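Local coordinates for protein KLLA0B12012p (Kluyveromyces lactis, PDB 6Y3P) that probably binds ATP through its C-terminal ATP-grasp domain of the tubulin-tyrosine ligase family and, as Pby1, interacts with the mRNA decapping enzyme Dcp2, at residues 74-79 with 318-323; 105-110 with 197-202; 325-330 with 346-351. One frame throughout, in Å; residues are numbered along the deposited sequence.

Overall arrangement
From the N terminus, the chain first passes 74-79, which runs into the start of helix 78-81. Far along the sequence, 318-323, in the loop between helix 290-313 and strand 326-335, returns to it and closes interaction 1. Nested inside that long loop is interaction 2, where 105-110 joins 197-202 and sets strand 109-113 at the border of a five-stranded antiparallel sheet. Interaction 3 follows in series: 325-330 and 346-351 close the short loop of the hairpin of strands 326-335 and 341-347 in the other antiparallel sheet. Interactions 1 and 3, centres about 12 Å apart, touch through R77 and E327, whereas the centre of interaction 2 lies about 25 and 22 Å from theirs, respectively.

Interaction 1 (74-79 with 318-323); sequences YIYRKA and NFRPLK
Within the ATP-grasp domain of the tubulin-tyrosine ligase family, the loop entering helix 78-81 packs on the loop that links helix 290-313 to strand 326-335. Y74 carries much of this contact. Its CG lies anti to the carbonyl carbon (chi1 -74°), which sends the ring across the second loop. Y74 CB starts beside F319, 4.1 Å from F319 CE1, and Y74 CG sits 3.9 Å from F319 CZ. That CZ stands over the centre of the Y74 ring, so the edge of F319 is directed at the face of Y74, in an edge-to-face pair with planes inclined at 54°. Farther out, Y74 CE2 brings the ring's own edge to 3.4 Å from L322 N, and the OH at the tip is hydrogen-bonded to G225 O. F319 in turn has R77 CB at its edge and packs on helix 290-313 through A311 and V312. R77 itself is the N-cap residue of helix 78-81. Beside the aromatic pair, I75 CB meets L322 CD2, and Y76 CD2 rests 3.7 Å from R320 CD. Between the two backbones runs one weak hydrogen bond, from R320 N to Y76 O, 3.3 Å long.

Interaction 2 (105-110 with 197-202); sequences AFLESF and VQEYLH
Strand 109-113 borders a five-stranded antiparallel sheet of the ATP-grasp domain and pairs with strand 194-200. F110 and V197 form a hydrogen-bonded pair, joined by F110 N to V197 O and V197 N to F110 O, while S109 and Q198 form the adjoining non-hydrogen-bonded pair. E199 N then reaches E108 O at 2.9 Å, almost straight (179°). F110 and V197 share a face that packs on L130 of helix 128-136. On the other face Q198 has CG anti to its backbone N but turns sharply at chi2 (98°). The bend lays Q198 NE2 3.7 Å from S109 CB and leaves OE1 hydrogen-bonded to K83, which also holds L107 O. E199 stretches out fully, CG anti to N (chi1 -173°), and L107, its CG anti to its carbonyl carbon, crosses it at about a right angle, L107 CD2 lying 3.6 Å from E199 CD. E199 OE1 is salt-bridged to K342. An alanine here would remove this bridge and the chain against which L107 CD2 rests, and would probably loosen the join to the hairpin that carries K342. E199 OE2 approaches E108 OE1, itself salt-bridged to K139, to 4.2 Å. F106 O faces E199 OE2 at 3.3 Å, acceptor to acceptor, and E133 is near E108 OE1. This crowding would tend to raise the carboxylate pKa values, and the two lysines probably offset the repulsion.

Interaction 3 (325-330 with 346-351); sequences SLETFG and VNAFPD
Strands 326-335 and 341-347 run antiparallel as a hairpin, and G330 and N347 form a hydrogen-bonded pair, with G330 N to N347 O at 2.8 Å and nearly straight (174°), and N347 N to G330 O at the same length. Past N347 the chain turns through F349, whose backbone takes left-handed torsions, and P350 folds back onto G330. P350 CG lies 3.8 Å from G330 N, and a CB on G330 would fall only 3.1 Å from P350 CB, so the glycine makes room for the proline ring. F329 has CG anti to its carbonyl carbon, and its CB rests 4.0 Å from V346 CG1. N347 O is at the edge of the F329 ring, while E327 CG lies over one face, displaced toward the rim. E327 extends from there with CG anti to its backbone N (chi1 -168°). E327 OE2 stands 3.8 Å from A348 CB and 3.7 Å from F349 CE1, with the carboxylate and ring planes 55° apart. The carboxylate is gripped from outside the hairpin: OE2 is salt-bridged to R77 NH2 and OE1 accepts a hydrogen bond from Y74 N, which fixes its rotation. N347 belongs to an E-x-N sequence that in relatives of this family lies at the metal and nucleotide site, so this end of the hairpin probably borders that site here too. E327 is buried, its OE2 next to A348 CB and the F349 ring, and R77 and the Y74 N-H would probably favour its ionised form.

Interaction 1 (74-79 with 318-323)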
loop_
_atom_site.group_PDB
_atom_site.type_symbol
_atom_site.label_atom_id
_atom_site.label_comp_id
_atom_site.label_asym_id
_atom_site.label_seq_id
_atom_site.Cartn_x
_atom_site.Cartn_y
_atom_site.Cartn_z
ATOM N N TYR A 74 -3.867 12.763 5.731
ATOM C CA TYR A 74 -4.033 13.750 4.670
ATOM C C TYR A 74 -5.506 13.753 4.293
ATOM O O TYR A 74 -6.245 12.854 4.705
ATOM C CB TYR A 74 -3.134 13.461 3.458
ATOM C CG TYR A 74 -1.679 13.785 3.696
ATOM C CD1 TYR A 74 -0.822 12.848 4.261
ATOM C CD2 TYR A 74 -1.143 15.006 3.300
ATOM C CE1 TYR A 74 0.519 13.139 4.485
ATOM C CE2 TYR A 74 0.203 15.305 3.504
ATOM C CZ TYR A 74 1.034 14.361 4.086
ATOM O OH TYR A 74 2.364 14.637 4.282
ATOM N N ILE A 75 -5.948 14.786 3.558
ATOM C CA ILE A 75 -7.345 14.936 3.166
ATOM C C ILE A 75 -7.633 14.244 1.828
ATOM O O ILE A 75 -8.561 13.437 1.755
ATOM C CB ILE A 75 -7.753 16.426 3.201
ATOM C CG1 ILE A 75 -7.842 16.908 4.665
ATOM C CG2 ILE A 75 -9.094 16.658 2.488
ATOM C CD1 ILE A 75 -8.059 18.394 4.867
ATOM N N TYR A 76 -6.842 14.559 0.783
ATOM C CA TYR A 76 -7.018 14.026 -0.568
ATOM C C TYR A 76 -6.000 12.941 -0.851
ATOM O O TYR A 76 -4.870 13.237 -1.227
ATOM C CB TYR A 76 -6.932 15.154 -1.628
ATOM C CG TYR A 76 -7.995 16.222 -1.492
ATOM C CD1 TYR A 76 -9.314 15.973 -1.862
ATOM C CD2 TYR A 76 -7.694 17.469 -0.959
ATOM C CE1 TYR A 76 -10.306 16.934 -1.702
ATOM C CE2 TYR A 76 -8.668 18.448 -0.821
ATOM C CZ TYR A 76 -9.976 18.180 -1.202
ATOM O OH TYR A 76 -10.947 19.145 -1.081
ATOM N N ARG A 77 -6.380 11.687 -0.659
ATOM C CA ARG A 77 -5.440 10.618 -0.901
ATOM C C ARG A 77 -6.057 9.431 -1.684
ATOM O O ARG A 77 -5.406 8.403 -1.840
ATOM C CB ARG A 77 -4.765 10.201 0.423
ATOM C CG ARG A 77 -5.609 9.415 1.390
ATOM C CD ARG A 77 -6.111 10.217 2.574
ATOM N NE ARG A 77 -7.291 9.533 3.110
ATOM C CZ ARG A 77 -7.280 8.705 4.148
ATOM N NH1 ARG A 77 -8.393 8.081 4.519
ATOM N NH2 ARG A 77 -6.163 8.505 4.834
ATOM N N LYS A 78 -7.274 9.610 -2.219
ATOM C CA LYS A 78 -8.046 8.630 -3.008
ATOM C C LYS A 78 -7.280 8.129 -4.236
ATOM O O LYS A 78 -7.384 6.954 -4.587
ATOM C CB LYS A 78 -9.405 9.244 -3.407
ATOM C CG LYS A 78 -10.075 8.677 -4.649
ATOM C CD LYS A 78 -11.551 8.979 -4.648
ATOM C CE LYS A 78 -12.205 8.428 -5.878
ATOM N NZ LYS A 78 -13.688 8.499 -5.803
ATOM N N ALA A 79 -6.483 9.026 -4.858
ATOM C CA ALA A 79 -5.631 8.766 -6.023
ATOM C C ALA A 79 -4.553 7.695 -5.747
ATOM O O ALA A 79 -3.990 7.167 -6.701
ATOM C CB ALA A 79 -4.984 10.069 -6.493
ATOM N N ASN A 318 -5.712 14.138 -8.003
ATOM C CA ASN A 318 -4.373 14.085 -7.426
ATOM C C ASN A 318 -4.331 14.102 -5.896
ATOM O O ASN A 318 -5.316 14.421 -5.229
ATOM C CB ASN A 318 -3.453 15.181 -8.007
ATOM C CG ASN A 318 -3.951 16.600 -8.035
ATOM O OD1 ASN A 318 -4.909 16.986 -7.350
ATOM N ND2 ASN A 318 -3.265 17.419 -8.825
ATOM N N PHE A 319 -3.166 13.698 -5.356
ATOM C CA PHE A 319 -2.840 13.687 -3.940
ATOM C C PHE A 319 -2.463 15.115 -3.606
ATOM O O PHE A 319 -1.604 15.682 -4.281
ATOM C CB PHE A 319 -1.666 12.731 -3.685
ATOM C CG PHE A 319 -1.117 12.730 -2.281
ATOM C CD1 PHE A 319 -1.813 12.115 -1.246
ATOM C CD2 PHE A 319 0.106 13.318 -1.996
ATOM C CE1 PHE A 319 -1.307 12.121 0.055
ATOM C CE2 PHE A 319 0.623 13.300 -0.700
ATOM C CZ PHE A 319 -0.091 12.710 0.318
ATOM N N ARG A 320 -3.163 15.730 -2.628
ATOM C CA ARG A 320 -2.912 17.117 -2.231
ATOM C C ARG A 320 -2.245 17.136 -0.873
ATOM O O ARG A 320 -2.923 16.998 0.154
ATOM C CB ARG A 320 -4.188 17.982 -2.252
ATOM C CG ARG A 320 -4.845 18.056 -3.627
ATOM C CD ARG A 320 -5.910 19.129 -3.730
ATOM N NE ARG A 320 -6.647 19.015 -4.989
ATOM C CZ ARG A 320 -6.289 19.600 -6.131
ATOM N NH1 ARG A 320 -5.200 20.361 -6.182
ATOM N NH2 ARG A 320 -7.013 19.428 -7.227
ATOM N N PRO A 321 -0.897 17.249 -0.850
ATOM C CA PRO A 321 -0.200 17.300 0.437
ATOM C C PRO A 321 -0.481 18.592 1.208
ATOM O O PRO A 321 -0.526 19.678 0.639
ATOM C CB PRO A 321 1.280 17.145 0.056
ATOM C CG PRO A 321 1.292 16.812 -1.417
ATOM C CD PRO A 321 0.054 17.409 -1.967
ATOM N N LEU A 322 -0.735 18.433 2.506
ATOM C CA LEU A 322 -0.972 19.491 3.469
ATOM C C LEU A 322 0.256 19.596 4.349
ATOM O O LEU A 322 0.778 18.577 4.810
ATOM C CB LEU A 322 -2.192 19.140 4.354
ATOM C CG LEU A 322 -3.592 19.531 3.878
ATOM C CD1 LEU A 322 -3.620 20.936 3.304
ATOM C CD2 LEU A 322 -4.161 18.504 2.906
ATOM N N LYS A 323 0.660 20.825 4.640
ATOM C CA LYS A 323 1.797 21.186 5.490
ATOM C C LYS A 323 1.633 20.658 6.941
ATOM O O LYS A 323 2.606 20.292 7.594
ATOM C CB LYS A 323 1.943 22.730 5.480
ATOM C CG LYS A 323 3.191 23.277 6.165
ATOM C CD LYS A 323 4.353 23.501 5.213
ATOM C CE LYS A 323 5.676 23.304 5.911
ATOM N NZ LYS A 323 6.715 22.808 4.972
#

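Interaction 2 (105-110 with 197-202)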
loop_
_atom_site.group_PDB
_atom_site.type_symbol
_atom_site.label_atom_id
_atom_site.label_comp_id
_atom_site.label_asym_id
_atom_site.label_seq_id
_atom_site.Cartn_x
_atom_site.Cartn_y
_atom_site.Cartn_z
ATOM N N ALA A 105 7.266 -2.105 -12.122
ATOM C CA ALA A 105 6.977 -2.316 -10.703
ATOM C C ALA A 105 5.512 -2.067 -10.259
ATOM O O ALA A 105 5.280 -1.673 -9.123
ATOM C CB ALA A 105 7.931 -1.459 -9.871
ATOM N N PHE A 106 4.530 -2.369 -11.113
ATOM C CA PHE A 106 3.115 -2.188 -10.769
ATOM C C PHE A 106 2.212 -3.223 -11.442
ATOM O O PHE A 106 2.345 -3.477 -12.643
ATOM C CB PHE A 106 2.648 -0.758 -11.121
ATOM C CG PHE A 106 1.185 -0.486 -10.887
ATOM C CD1 PHE A 106 0.631 -0.603 -9.615
ATOM C CD2 PHE A 106 0.364 -0.072 -11.929
ATOM C CE1 PHE A 106 -0.717 -0.308 -9.393
ATOM C CE2 PHE A 106 -0.984 0.212 -11.703
ATOM C CZ PHE A 106 -1.512 0.097 -10.438
ATOM N N LEU A 107 1.280 -3.789 -10.668
ATOM C CA LEU A 107 0.329 -4.769 -11.162
ATOM C C LEU A 107 -0.910 -4.022 -11.495
ATOM O O LEU A 107 -1.597 -3.548 -10.598
ATOM C CB LEU A 107 0.036 -5.875 -10.119
ATOM C CG LEU A 107 1.197 -6.774 -9.777
ATOM C CD1 LEU A 107 0.867 -7.641 -8.610
ATOM C CD2 LEU A 107 1.660 -7.596 -10.973
ATOM N N GLU A 108 -1.134 -3.808 -12.794
ATOM C CA GLU A 108 -2.289 -3.086 -13.298
ATOM C C GLU A 108 -3.556 -3.861 -12.981
ATOM O O GLU A 108 -3.525 -5.089 -12.886
ATOM C CB GLU A 108 -2.208 -2.942 -14.817
ATOM C CG GLU A 108 -1.040 -2.127 -15.316
ATOM C CD GLU A 108 -0.922 -2.206 -16.820
ATOM O OE1 GLU A 108 -0.587 -3.301 -17.329
ATOM O OE2 GLU A 108 -1.209 -1.189 -17.492
ATOM N N SER A 109 -4.660 -3.142 -12.820
ATOM C CA SER A 109 -5.992 -3.700 -12.623
ATOM C C SER A 109 -6.954 -2.869 -13.454
ATOM O O SER A 109 -6.684 -1.697 -13.753
ATOM C CB SER A 109 -6.395 -3.695 -11.154
ATOM O OG SER A 109 -6.347 -2.381 -10.626
ATOM N N PHE A 110 -8.033 -3.504 -13.899
ATOM C CA PHE A 110 -9.060 -2.869 -14.710
ATOM C C PHE A 110 -10.392 -3.378 -14.248
ATOM O O PHE A 110 -10.463 -4.438 -13.643
ATOM C CB PHE A 110 -8.875 -3.191 -16.199
ATOM C CG PHE A 110 -7.513 -2.863 -16.755
ATOM C CD1 PHE A 110 -6.499 -3.814 -16.761
ATOM C CD2 PHE A 110 -7.246 -1.606 -17.285
ATOM C CE1 PHE A 110 -5.234 -3.508 -17.277
ATOM C CE2 PHE A 110 -5.982 -1.305 -17.807
ATOM C CZ PHE A 110 -4.986 -2.258 -17.802
ATOM N N VAL A 197 -9.984 -7.358 -13.717
ATOM C CA VAL A 197 -8.950 -8.046 -14.464
ATOM C C VAL A 197 -7.661 -7.493 -13.869
ATOM O O VAL A 197 -7.347 -6.305 -14.005
ATOM C CB VAL A 197 -9.072 -7.851 -15.986
ATOM C CG1 VAL A 197 -7.848 -8.409 -16.710
ATOM C CG2 VAL A 197 -10.361 -8.494 -16.514
ATOM N N GLN A 198 -6.977 -8.338 -13.117
ATOM C CA GLN A 198 -5.773 -7.944 -12.401
ATOM C C GLN A 198 -4.560 -8.696 -12.947
ATOM O O GLN A 198 -4.617 -9.912 -13.107
ATOM C CB GLN A 198 -5.997 -8.234 -10.893
ATOM C CG GLN A 198 -4.804 -8.014 -9.949
ATOM C CD GLN A 198 -4.814 -6.694 -9.222
ATOM O OE1 GLN A 198 -3.798 -5.992 -9.170
ATOM N NE2 GLN A 198 -5.934 -6.348 -8.588
ATOM N N GLU A 199 -3.451 -7.978 -13.191
ATOM C CA GLU A 199 -2.199 -8.592 -13.608
ATOM C C GLU A 199 -1.819 -9.628 -12.560
ATOM O O GLU A 199 -1.928 -9.381 -11.354
ATOM C CB GLU A 199 -1.095 -7.560 -13.753
ATOM C CG GLU A 199 0.166 -8.158 -14.336
ATOM C CD GLU A 199 1.315 -7.200 -14.538
ATOM O OE1 GLU A 199 2.441 -7.691 -14.786
ATOM O OE2 GLU A 199 1.088 -5.967 -14.487
ATOM N N TYR A 200 -1.464 -10.812 -13.023
ATOM C CA TYR A 200 -1.141 -11.917 -12.138
ATOM C C TYR A 200 0.336 -12.283 -12.196
ATOM O O TYR A 200 0.907 -12.425 -13.277
ATOM C CB TYR A 200 -2.076 -13.111 -12.444
ATOM C CG TYR A 200 -1.699 -14.416 -11.781
ATOM C CD1 TYR A 200 -2.004 -14.656 -10.442
ATOM C CD2 TYR A 200 -1.088 -15.433 -12.503
ATOM C CE1 TYR A 200 -1.673 -15.869 -9.830
ATOM C CE2 TYR A 200 -0.733 -16.634 -11.900
ATOM C CZ TYR A 200 -1.017 -16.848 -10.561
ATOM O OH TYR A 200 -0.685 -18.058 -9.996
ATOM N N LEU A 201 0.939 -12.451 -11.027
ATOM C CA LEU A 201 2.330 -12.861 -10.859
ATOM C C LEU A 201 2.402 -14.422 -10.765
ATOM O O LEU A 201 2.188 -15.017 -9.700
ATOM C CB LEU A 201 2.899 -12.166 -9.614
ATOM C CG LEU A 201 4.403 -12.277 -9.428
ATOM C CD1 LEU A 201 5.061 -11.006 -9.809
ATOM C CD2 LEU A 201 4.733 -12.607 -7.997
ATOM N N HIS A 202 2.659 -15.071 -11.915
ATOM C CA HIS A 202 2.713 -16.540 -12.065
ATOM C C HIS A 202 3.985 -17.118 -11.454
ATOM O O HIS A 202 4.049 -18.291 -11.092
ATOM C CB HIS A 202 2.618 -16.914 -13.564
ATOM C CG HIS A 202 3.904 -16.746 -14.330
ATOM N ND1 HIS A 202 4.374 -15.491 -14.694
ATOM C CD2 HIS A 202 4.802 -17.680 -14.732
ATOM C CE1 HIS A 202 5.531 -15.702 -15.317
ATOM N NE2 HIS A 202 5.835 -17.002 -15.353
#

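Interaction 3 (325-330 with 346-351)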
loop_
_atom_site.group_PDB
_atom_site.type_symbol
_atom_site.label_atom_id
_atom_site.label_comp_id
_atom_site.label_asym_id
_atom_site.label_seq_id
_atom_site.Cartn_x
_atom_site.Cartn_y
_atom_site.Cartn_z
ATOM N N SER A 325 -0.110 17.971 7.908
ATOM C CA SER A 325 -0.456 16.553 7.941
ATOM C C SER A 325 0.787 15.706 7.871
ATOM O O SER A 325 1.810 16.151 7.365
ATOM C CB SER A 325 -1.341 16.185 6.757
ATOM O OG SER A 325 -2.565 16.886 6.778
ATOM N N LEU A 326 0.683 14.490 8.386
ATOM C CA LEU A 326 1.629 13.399 8.218
ATOM C C LEU A 326 0.782 12.148 8.100
ATOM O O LEU A 326 -0.356 12.155 8.553
ATOM C CB LEU A 326 2.757 13.258 9.283
ATOM C CG LEU A 326 2.414 12.906 10.739
ATOM C CD1 LEU A 326 2.016 11.423 10.902
ATOM C CD2 LEU A 326 3.611 13.153 11.590
ATOM N N GLU A 327 1.288 11.110 7.471
ATOM C CA GLU A 327 0.523 9.882 7.372
ATOM C C GLU A 327 1.432 8.715 7.103
ATOM O O GLU A 327 2.295 8.816 6.241
ATOM C CB GLU A 327 -0.604 9.961 6.312
ATOM C CG GLU A 327 -1.578 8.792 6.431
ATOM C CD GLU A 327 -2.880 8.837 5.659
ATOM O OE1 GLU A 327 -3.229 9.923 5.146
ATOM O OE2 GLU A 327 -3.553 7.783 5.567
ATOM N N THR A 328 1.208 7.586 7.799
ATOM C CA THR A 328 1.982 6.403 7.475
ATOM C C THR A 328 1.019 5.425 6.795
ATOM O O THR A 328 -0.076 5.145 7.287
ATOM C CB THR A 328 2.888 5.862 8.592
ATOM O OG1 THR A 328 2.673 4.470 8.791
ATOM C CG2 THR A 328 2.814 6.632 9.869
ATOM N N PHE A 329 1.411 4.994 5.607
ATOM C CA PHE A 329 0.639 4.093 4.775
ATOM C C PHE A 329 1.335 2.733 4.747
ATOM O O PHE A 329 2.553 2.653 4.933
ATOM C CB PHE A 329 0.578 4.622 3.329
ATOM C CG PHE A 329 0.044 6.022 3.142
ATOM C CD1 PHE A 329 0.900 7.119 3.165
ATOM C CD2 PHE A 329 -1.302 6.237 2.856
ATOM C CE1 PHE A 329 0.411 8.416 2.941
ATOM C CE2 PHE A 329 -1.791 7.533 2.626
ATOM C CZ PHE A 329 -0.932 8.612 2.680
ATOM N N GLY A 330 0.542 1.698 4.459
ATOM C CA GLY A 330 0.996 0.332 4.272
ATOM C C GLY A 330 1.082 -0.003 2.795
ATOM O O GLY A 330 0.051 -0.170 2.138
ATOM N N VAL A 346 -1.857 0.367 -1.880
ATOM C CA VAL A 346 -1.483 1.283 -0.818
ATOM C C VAL A 346 -2.688 1.281 0.123
ATOM O O VAL A 346 -3.810 1.504 -0.309
ATOM C CB VAL A 346 -1.143 2.693 -1.396
ATOM C CG1 VAL A 346 -0.865 3.713 -0.294
ATOM C CG2 VAL A 346 0.017 2.629 -2.394
ATOM N N ASN A 347 -2.458 0.945 1.382
ATOM C CA ASN A 347 -3.494 0.894 2.408
ATOM C C ASN A 347 -3.286 1.995 3.436
ATOM O O ASN A 347 -2.212 2.125 4.025
ATOM C CB ASN A 347 -3.545 -0.479 3.105
ATOM C CG ASN A 347 -3.850 -1.619 2.174
ATOM O OD1 ASN A 347 -4.955 -1.745 1.637
ATOM N ND2 ASN A 347 -2.865 -2.461 1.948
ATOM N N ALA A 348 -4.328 2.792 3.611
ATOM C CA ALA A 348 -4.449 3.861 4.593
ATOM C C ALA A 348 -4.831 3.169 5.886
ATOM O O ALA A 348 -5.517 2.135 5.855
ATOM C CB ALA A 348 -5.578 4.815 4.191
ATOM N N PHE A 349 -4.399 3.749 7.015
ATOM C CA PHE A 349 -4.673 3.289 8.377
ATOM C C PHE A 349 -4.491 1.748 8.512
ATOM O O PHE A 349 -5.424 1.022 8.881
ATOM C CB PHE A 349 -6.050 3.819 8.836
ATOM C CG PHE A 349 -5.957 5.297 9.163
ATOM C CD1 PHE A 349 -5.942 6.254 8.147
ATOM C CD2 PHE A 349 -5.810 5.728 10.479
ATOM C CE1 PHE A 349 -5.800 7.610 8.444
ATOM C CE2 PHE A 349 -5.652 7.083 10.772
ATOM C CZ PHE A 349 -5.663 8.018 9.755
ATOM N N PRO A 350 -3.282 1.244 8.147
ATOM C CA PRO A 350 -3.044 -0.206 8.216
ATOM C C PRO A 350 -3.049 -0.753 9.641
ATOM O O PRO A 350 -2.795 -0.008 10.591
ATOM C CB PRO A 350 -1.645 -0.352 7.598
ATOM C CG PRO A 350 -0.975 0.966 7.885
ATOM C CD PRO A 350 -2.063 1.967 7.706
ATOM N N ASP A 351 -3.349 -2.059 9.792
ATOM C CA ASP A 351 -3.313 -2.678 11.112
ATOM C C ASP A 351 -1.843 -2.945 11.396
ATOM O O ASP A 351 -1.177 -3.640 10.633
ATOM C CB ASP A 351 -4.169 -3.977 11.192
ATOM C CG ASP A 351 -4.568 -4.439 12.604
ATOM O OD1 ASP A 351 -4.461 -3.622 13.564
ATOM O OD2 ASP A 351 -5.034 -5.591 12.741
#